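Alcohol dehydrogenase (Thermus sp., PDB 4CPD) probably catalyses the NAD-dependent interconversion of alcohols and their aldehydes or ketones, as a zinc-containing medium-chain dehydrogenase. Local coordinates at residues A[36-41]-A[57-62]. Sequence-based numbering, arbitrary orientation.
With ZN (zinc ion), chain E; NAD (nicotinamide-adenine-dinucleotide), chain G.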
ATOM      1  N   GLY A  36      29.864  -2.152  -9.378  1.00 39.26           N
ATOM      2  CA  GLY A  36      29.691  -1.857  -7.977  1.00 41.39           C
ATOM      3  C   GLY A  36      29.630  -3.123  -7.151  1.00 44.65           C
ATOM      4  O   GLY A  36      29.366  -4.230  -7.673  1.00 46.78           O
ATOM      5  N   ILE A  37      29.869  -2.926  -5.854  1.00 48.16           N
ATOM      6  CA  ILE A  37      29.502  -3.873  -4.806  1.00 46.31           C
ATOM      7  C   ILE A  37      28.335  -3.303  -4.006  1.00 47.46           C
ATOM      8  O   ILE A  37      28.440  -2.214  -3.431  1.00 40.85           O
ATOM      9  CB  ILE A  37      30.652  -4.113  -3.850  1.00 44.43           C
ATOM     10  CG1 ILE A  37      31.842  -4.681  -4.627  1.00 46.14           C
ATOM     11  CG2 ILE A  37      30.221  -5.076  -2.758  1.00 47.69           C
ATOM     12  CD1 ILE A  37      33.141  -4.615  -3.854  1.00 45.07           C
ATOM     13  N   CYS A  38      27.241  -4.071  -3.982  1.00 51.79           N
ATOM     14  CA  CYS A  38      25.949  -3.646  -3.412  1.00 48.00           C
ATOM     15  C   CYS A  38      25.729  -4.340  -2.065  1.00 47.60           C
ATOM     16  O   CYS A  38      26.293  -5.400  -1.782  1.00 51.52           O
ATOM     17  CB  CYS A  38      24.826  -3.990  -4.408  1.00 44.44           C
ATOM     18  SG  CYS A  38      23.155  -3.622  -3.886  1.00 40.87           S
ATOM     19  N   GLY A  39      24.911  -3.734  -1.225  1.00 48.16           N
ATOM     20  CA  GLY A  39      24.479  -4.386   0.006  1.00 48.56           C
ATOM     21  C   GLY A  39      23.899  -5.775  -0.249  1.00 50.66           C
ATOM     22  O   GLY A  39      24.125  -6.684   0.547  1.00 49.38           O
ATOM     23  N   SER A  40      23.156  -5.931  -1.355  1.00 48.58           N
ATOM     24  CA  SER A  40      22.605  -7.220  -1.754  1.00 49.56           C
ATOM     25  C   SER A  40      23.701  -8.273  -1.947  1.00 51.82           C
ATOM     26  O   SER A  40      23.466  -9.464  -1.733  1.00 50.44           O
ATOM     27  CB  SER A  40      21.800  -7.108  -3.053  1.00 47.94           C
ATOM     28  OG  SER A  40      20.743  -6.169  -2.935  1.00 53.96           O
ATOM     29  N   ASP A  41      24.887  -7.830  -2.364  1.00 49.39           N
ATOM     30  CA  ASP A  41      25.983  -8.725  -2.608  1.00 49.07           C
ATOM     31  C   ASP A  41      26.474  -9.291  -1.288  1.00 50.60           C
ATOM     32  O   ASP A  41      27.062 -10.373  -1.244  1.00 53.11           O
ATOM     33  CB  ASP A  41      27.129  -8.025  -3.340  1.00 48.62           C
ATOM     34  CG  ASP A  41      26.798  -7.654  -4.771  1.00 48.57           C
ATOM     35  OD1 ASP A  41      26.023  -8.376  -5.460  1.00 45.72           O
ATOM     36  OD2 ASP A  41      27.371  -6.628  -5.215  1.00 46.10           O
ATOM     37  N   LEU A  57      30.007 -12.762  -9.884  1.00 49.93           N
ATOM     38  CA  LEU A  57      29.123 -11.952  -9.048  1.00 51.56           C
ATOM     39  C   LEU A  57      28.879 -10.555  -9.612  1.00 54.02           C
ATOM     40  O   LEU A  57      29.552 -10.136 -10.556  1.00 59.98           O
ATOM     41  CB  LEU A  57      29.712 -11.825  -7.644  1.00 49.36           C
ATOM     42  CG  LEU A  57      29.914 -13.151  -6.895  1.00 48.83           C
ATOM     43  CD1 LEU A  57      30.513 -12.897  -5.515  1.00 48.80           C
ATOM     44  CD2 LEU A  57      28.612 -13.908  -6.732  1.00 50.98           C
ATOM     45  N   GLY A  58      27.905  -9.853  -9.027  1.00 52.41           N
ATOM     46  CA  GLY A  58      27.674  -8.425  -9.291  1.00 45.56           C
ATOM     47  C   GLY A  58      26.541  -8.114 -10.261  1.00 47.64           C
ATOM     48  O   GLY A  58      26.324  -8.845 -11.241  1.00 47.49           O
ATOM     49  N   HIS A  59      25.800  -7.036  -9.979  1.00 43.23           N
ATOM     50  CA  HIS A  59      24.696  -6.609 -10.837  1.00 40.04           C
ATOM     51  C   HIS A  59      24.646  -5.087 -11.036  1.00 39.09           C
ATOM     52  O   HIS A  59      23.666  -4.560 -11.585  1.00 36.08           O
ATOM     53  CB  HIS A  59      23.390  -7.079 -10.218  1.00 39.89           C
ATOM     54  CG  HIS A  59      23.275  -6.719  -8.783  1.00 40.62           C
ATOM     55  ND1 HIS A  59      23.621  -7.599  -7.782  1.00 47.53           N
ATOM     56  CD2 HIS A  59      22.926  -5.562  -8.179  1.00 38.85           C
ATOM     57  CE1 HIS A  59      23.460  -7.003  -6.617  1.00 47.03           C
ATOM     58  NE2 HIS A  59      23.047  -5.765  -6.833  1.00 43.70           N
ATOM     59  N   GLU A  60      25.684  -4.390 -10.575  1.00 37.66           N
ATOM     60  CA  GLU A  60      25.818  -2.971 -10.812  1.00 38.63           C
ATOM     61  C   GLU A  60      26.919  -2.679 -11.862  1.00 38.48           C
ATOM     62  O   GLU A  60      28.066  -3.056 -11.646  1.00 36.39           O
ATOM     63  CB  GLU A  60      26.190  -2.301  -9.535  1.00 39.72           C
ATOM     64  CG  GLU A  60      25.107  -2.227  -8.479  1.00 39.82           C
ATOM     65  CD  GLU A  60      25.689  -1.655  -7.196  1.00 41.32           C
ATOM     66  OE1 GLU A  60      26.505  -2.331  -6.550  1.00 41.65           O
ATOM     67  OE2 GLU A  60      25.376  -0.520  -6.825  1.00 48.20           O
ATOM     68  N   PHE A  61      26.556  -2.030 -12.979  1.00 36.16           N
ATOM     69  CA  PHE A  61      27.514  -1.756 -14.033  1.00 38.59           C
ATOM     70  C   PHE A  61      27.222  -0.529 -14.875  1.00 42.99           C
ATOM     71  O   PHE A  61      26.076  -0.086 -15.018  1.00 44.70           O
ATOM     72  CB  PHE A  61      27.579  -2.938 -14.970  1.00 38.86           C
ATOM     73  CG  PHE A  61      26.355  -3.106 -15.817  1.00 36.02           C
ATOM     74  CD1 PHE A  61      25.233  -3.692 -15.309  1.00 35.82           C
ATOM     75  CD2 PHE A  61      26.340  -2.671 -17.112  1.00 36.71           C
ATOM     76  CE1 PHE A  61      24.102  -3.838 -16.082  1.00 38.77           C
ATOM     77  CE2 PHE A  61      25.219  -2.811 -17.905  1.00 38.10           C
ATOM     78  CZ  PHE A  61      24.092  -3.387 -17.389  1.00 38.59           C
ATOM     79  N   VAL A  62      28.294  -0.007 -15.448  1.00 44.56           N
ATOM     80  CA  VAL A  62      28.231   0.937 -16.563  1.00 45.11           C
ATOM     81  C   VAL A  62      29.377   0.593 -17.504  1.00 41.54           C
ATOM     82  O   VAL A  62      30.466   0.222 -17.060  1.00 38.36           O
ATOM     83  CB  VAL A  62      28.341   2.413 -16.078  1.00 44.22           C
ATOM     84  CG1 VAL A  62      29.553   2.595 -15.176  1.00 40.44           C
ATOM     85  CG2 VAL A  62      28.341   3.380 -17.270  1.00 41.42           C
TER
HETATM   86 ZN    ZN E1200      21.997  -4.079  -5.752  1.00 44.04          ZN
HETATM   87  PA  NAD G1407      23.993  -1.666   3.746  1.00 77.42           P
HETATM   88  O1A NAD G1407      25.337  -1.177   3.201  1.00 63.81           O
HETATM   89  O2A NAD G1407      23.945  -2.945   4.577  1.00 70.53           O
HETATM   90  O5B NAD G1407      23.193  -0.524   4.569  1.00 72.90           O
HETATM   91  C5B NAD G1407      22.379  -0.862   5.692  1.00 77.42           C
HETATM   92  C4B NAD G1407      22.372   0.289   6.693  1.00 84.55           C
HETATM   93  O4B NAD G1407      21.326   0.093   7.654  1.00 78.98           O
HETATM   94  C3B NAD G1407      23.698   0.369   7.457  1.00 82.18           C
HETATM   95  O3B NAD G1407      24.188   1.713   7.593  1.00 69.96           O
HETATM   96  C2B NAD G1407      23.358  -0.165   8.819  1.00 84.70           C
HETATM   97  O2B NAD G1407      24.188   0.401   9.838  1.00 82.42           O
HETATM   98  C1B NAD G1407      21.907   0.256   8.945  1.00 82.81           C
HETATM   99  N9A NAD G1407      21.228  -0.577   9.938  1.00 90.34           N
HETATM  100  C8A NAD G1407      21.359  -1.914  10.052  1.00 87.86           C
HETATM  101  N7A NAD G1407      20.596  -2.346  11.084  1.00 93.35           N
HETATM  102  C5A NAD G1407      19.970  -1.277  11.628  1.00 88.69           C
HETATM  103  C6A NAD G1407      19.017  -1.039  12.730  1.00 87.16           C
HETATM  104  N6A NAD G1407      18.593  -2.088  13.453  1.00 85.40           N
HETATM  105  N1A NAD G1407      18.595   0.227  12.991  1.00 91.56           N
HETATM  106  C2A NAD G1407      19.025   1.273  12.258  1.00 88.34           C
HETATM  107  N3A NAD G1407      19.898   1.124  11.234  1.00 91.40           N
HETATM  108  C4A NAD G1407      20.394  -0.100  10.874  1.00 91.79           C
HETATM  109  O3  NAD G1407      22.969  -1.918   2.514  1.00 82.45           O
HETATM  110  PN  NAD G1407      22.551  -0.914   1.310  1.00 79.80           P
HETATM  111  O1N NAD G1407      23.590  -1.152   0.233  1.00 64.02           O
HETATM  112  O2N NAD G1407      22.173   0.475   1.836  1.00 70.72           O
HETATM  113  O5D NAD G1407      21.140  -1.571   0.871  1.00 78.51           O
HETATM  114  C5D NAD G1407      19.987  -1.241   1.670  1.00 77.24           C
HETATM  115  C4D NAD G1407      18.948  -2.351   1.812  1.00 75.50           C
HETATM  116  O4D NAD G1407      18.083  -2.301   0.669  1.00 75.71           O
HETATM  117  C3D NAD G1407      19.531  -3.764   1.863  1.00 75.75           C
HETATM  118  O3D NAD G1407      18.687  -4.573   2.701  1.00 63.16           O
HETATM  119  C2D NAD G1407      19.514  -4.208   0.398  1.00 78.14           C
HETATM  120  O2D NAD G1407      19.548  -5.640   0.169  1.00 65.75           O
HETATM  121  C1D NAD G1407      18.214  -3.542  -0.058  1.00 76.14           C
HETATM  122  N1N NAD G1407      18.114  -3.336  -1.513  1.00 74.51           N
HETATM  123  C2N NAD G1407      16.907  -3.597  -2.023  1.00 68.30           C
HETATM  124  C3N NAD G1407      16.635  -3.456  -3.375  1.00 60.95           C
HETATM  125  C7N NAD G1407      15.230  -3.768  -3.804  1.00 54.73           C
HETATM  126  O7N NAD G1407      14.980  -4.153  -4.935  1.00 50.96           O
HETATM  127  N7N NAD G1407      14.253  -3.580  -2.895  1.00 51.77           N
HETATM  128  C4N NAD G1407      17.658  -3.019  -4.235  1.00 63.70           C
HETATM  129  C5N NAD G1407      18.920  -2.748  -3.692  1.00 67.31           C
HETATM  130  C6N NAD G1407      19.129  -2.916  -2.313  1.00 74.09           C
HETATM  131  O   HOH W   1      19.726  -4.995  -5.381  1.00 31.98           O
HETATM  132  O   HOH W   2      26.374  -5.331  -7.523  1.00 37.25           O
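Cys38 and His59 meet at a shared zinc ion, in a buried metal-site contact between the end of strand 28-37, the start of helix 39-45 and the turn leading into strand 60-68. Cys38 SG binds the zinc at 2.2 Å and His59 NE2 at 2.3 Å. With SG anti to its backbone N (chi1 177°), Cys38 points its sulfur at the metal and still accepts a bond from Ser40 N. The other half of this capping box is Asp41, whose OD2 takes the N-H of Cys38 almost straight (176°). Its carboxylate and the His59 ring touch tip to tip without a hydrogen bond, planes 55° apart. An alanine in place of Asp41 would probably leave Cys38 N without this acceptor and the metal-binding loop freer to shift. Water 2 lies over one His59 ring face, accepting from His59 N. Glu60 OE2 forms a salt bridge with Lys340. Between the strands, Gly36 N donates to Glu60 O (3.0 Å); a side chain at Gly36 would collide with Glu60 OE1. One at Gly39 would strike NAD O1N, which its N-H bonds weakly. Cys38, His59, Asp152 and water 1 round the zinc, beside NAD, match the catalytic-zinc site of medium-chain alcohol dehydrogenases.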